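Local coordinates for gram-negative insecticidal protein (Chromobacterium piscinae, PDB 6FBM) that acts as an insecticidal toxin of the MACPF and beta-tripod families, probably by forming pores in target membranes, at the interface of chains A and B. Coordinates in Å, arbitrary orientation; residue numbers count along the deposited sequence, not the author numbering. Chains: chain A/B, Gram-negative insecticidal protein.

The interface of chains A and B. Residues chain A 12, 49-51, 54-56; chain B 12, 55-57, 268.
Strand 55-60 of chain A meets its copy in chain B at their first residues. A:Arg55 and B:Ser56 form a parallel beta bridge. The main-chain N of B:Ser56 gives a nearly straight hydrogen bond of 2.6 Å to the carbonyl O of A:Gly54, in the carbonyl plane. B:Arg55 hides the most surface of the residues here, 89 Å². Its CG is anti to its own carbonyl carbon (chi1 -64°), and the chain then runs extended from CG to NE, alongside A:Ser56. NH1 of its guanidinium donates to the hydroxyl OG of A:Ser56 at 2.7 Å. That bond is nearly straight and lies in the guanidinium plane. A:Glu51 crosses B:Arg55 obliquely and lays CB over one guanidinium face, towards the rim. Its carboxylate bends away. OE1 stays 4.9 Å from B:Arg55 NE, too far for a salt bridge, though the opposite charges may still attract weakly. B:Tyr57 brings its phenol OH to A:Ser56 CB at 3.5 Å, roughly at right angles to the approach of B:Arg55 CD.

The two copies of Asn12 lie side by side, pointing the same way, with nearly parallel amides. A:Asn12 ND2 donates to the main-chain O of B:Asn12, on a lone pair, at 2.6 Å. B:Asn12 ND2 donates to A:Ser56 O from above the carbonyl plane at 2.7 Å. Both bonds are clearly bent. The same ND2 gives a nearly straight bond to B:Ser56 O at 3.3 Å, and so ties the two strands together. B:Asp268 turns OD1 towards A:Ser49 CB.

Like residues play unlike parts, and this pair within the four-copy assembly may not be the biological one. The patch joins the start of strand 55-60 in both chains, strand 47-52 of chain A and the end of helix 255-269 of chain B.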
loop_
_atom_site.group_PDB
_atom_site.type_symbol
_atom_site.label_atom_id
_atom_site.label_comp_id
_atom_site.label_asym_id
_atom_site.label_seq_id
_atom_site.Cartn_x
_atom_site.Cartn_y
_atom_site.Cartn_z
ATOM N N ASN A 12 -4.554 17.997 12.663
ATOM C CA ASN A 12 -5.074 16.829 11.964
ATOM C C ASN A 12 -6.254 16.152 12.693
ATOM O O ASN A 12 -6.667 15.068 12.292
ATOM C CB ASN A 12 -3.932 15.804 11.769
ATOM C CG ASN A 12 -3.496 15.186 13.082
ATOM O OD1 ASN A 12 -3.673 15.779 14.133
ATOM N ND2 ASN A 12 -2.889 14.062 13.016
ATOM N N SER A 49 -1.702 18.983 21.287
ATOM C CA SER A 49 -1.852 17.610 20.883
ATOM C C SER A 49 -2.578 16.836 21.952
ATOM O O SER A 49 -2.500 17.134 23.124
ATOM C CB SER A 49 -0.500 16.985 20.492
ATOM O OG SER A 49 0.218 16.494 21.619
ATOM N N ILE A 50 -3.273 15.831 21.498
ATOM C CA ILE A 50 -4.131 15.021 22.335
ATOM C C ILE A 50 -4.017 13.567 21.871
ATOM O O ILE A 50 -3.880 13.298 20.671
ATOM C CB ILE A 50 -5.584 15.532 22.243
ATOM C CG1 ILE A 50 -6.468 14.870 23.263
ATOM C CG2 ILE A 50 -6.156 15.378 20.812
ATOM C CD1 ILE A 50 -7.951 15.130 23.043
ATOM N N GLU A 51 -4.069 12.649 22.837
ATOM C CA GLU A 51 -4.117 11.229 22.586
ATOM C C GLU A 51 -5.561 10.718 22.659
ATOM O O GLU A 51 -6.280 10.966 23.626
ATOM C CB GLU A 51 -3.244 10.486 23.581
ATOM C CG GLU A 51 -2.747 9.116 23.081
ATOM C CD GLU A 51 -3.167 7.976 23.985
ATOM O OE1 GLU A 51 -2.227 7.283 24.472
ATOM O OE2 GLU A 51 -4.415 7.727 24.130
ATOM N N GLY A 54 -4.864 5.714 21.401
ATOM C CA GLY A 54 -3.551 5.340 20.936
ATOM C C GLY A 54 -2.972 6.252 19.882
ATOM O O GLY A 54 -1.787 6.169 19.611
ATOM N N ARG A 55 -3.771 7.131 19.291
ATOM C CA ARG A 55 -3.279 8.002 18.241
ATOM C C ARG A 55 -3.141 9.447 18.689
ATOM O O ARG A 55 -3.891 9.910 19.515
ATOM C CB ARG A 55 -4.212 7.957 17.047
ATOM C CG ARG A 55 -4.504 6.581 16.540
ATOM C CD ARG A 55 -5.477 6.734 15.397
ATOM N NE ARG A 55 -5.943 5.465 14.829
ATOM C CZ ARG A 55 -6.607 5.366 13.687
ATOM N NH1 ARG A 55 -6.888 6.439 12.932
ATOM N NH2 ARG A 55 -7.022 4.177 13.274
ATOM N N SER A 56 -2.184 10.139 18.080
ATOM C CA SER A 56 -1.950 11.534 18.358
ATOM C C SER A 56 -2.639 12.440 17.361
ATOM O O SER A 56 -2.580 12.232 16.151
ATOM C CB SER A 56 -0.467 11.844 18.375
ATOM O OG SER A 56 -0.250 12.910 19.283
ATOM N N ASN B 12 -3.803 9.968 10.428
ATOM C CA ASN B 12 -3.364 11.093 11.227
ATOM C C ASN B 12 -1.853 11.367 11.167
ATOM O O ASN B 12 -1.371 12.225 11.884
ATOM C CB ASN B 12 -3.805 10.891 12.673
ATOM C CG ASN B 12 -3.022 9.806 13.363
ATOM O OD1 ASN B 12 -2.530 8.907 12.686
ATOM N ND2 ASN B 12 -2.813 9.916 14.701
ATOM N N ARG B 55 2.836 6.726 20.587
ATOM C CA ARG B 55 1.601 7.008 19.922
ATOM C C ARG B 55 1.518 6.368 18.544
ATOM O O ARG B 55 2.510 6.222 17.854
ATOM C CB ARG B 55 1.445 8.515 19.801
ATOM C CG ARG B 55 1.336 9.185 21.159
ATOM C CD ARG B 55 0.524 10.466 21.163
ATOM N NE ARG B 55 0.327 10.949 22.520
ATOM C CZ ARG B 55 -0.043 12.202 22.853
ATOM N NH1 ARG B 55 -0.261 13.149 21.934
ATOM N NH2 ARG B 55 -0.201 12.511 24.130
ATOM N N SER B 56 0.300 6.106 18.108
ATOM C CA SER B 56 0.024 5.539 16.813
ATOM C C SER B 56 -0.275 6.598 15.756
ATOM O O SER B 56 -0.977 7.545 15.986
ATOM C CB SER B 56 -1.130 4.569 16.899
ATOM O OG SER B 56 -0.672 3.385 17.520
ATOM N N TYR B 57 0.305 6.395 14.600
ATOM C CA TYR B 57 0.072 7.231 13.466
ATOM C C TYR B 57 -0.383 6.359 12.326
ATOM O O TYR B 57 0.159 5.291 12.122
ATOM C CB TYR B 57 1.312 7.998 13.119
ATOM C CG TYR B 57 1.661 9.048 14.133
ATOM C CD1 TYR B 57 1.197 10.269 13.908
ATOM C CD2 TYR B 57 2.577 8.877 15.200
ATOM C CE1 TYR B 57 1.518 11.368 14.741
ATOM C CE2 TYR B 57 2.796 9.870 16.110
ATOM C CZ TYR B 57 2.302 11.146 15.849
ATOM O OH TYR B 57 2.589 12.205 16.671
ATOM N N ASP B 268 4.414 17.797 16.445
ATOM C CA ASP B 268 3.072 18.347 16.463
ATOM C C ASP B 268 2.848 19.326 15.313
ATOM O O ASP B 268 1.699 19.666 15.002
ATOM C CB ASP B 268 2.774 19.036 17.793
ATOM C CG ASP B 268 2.763 18.085 18.949
ATOM O OD1 ASP B 268 2.335 16.916 18.884
ATOM O OD2 ASP B 268 3.128 18.562 20.027
#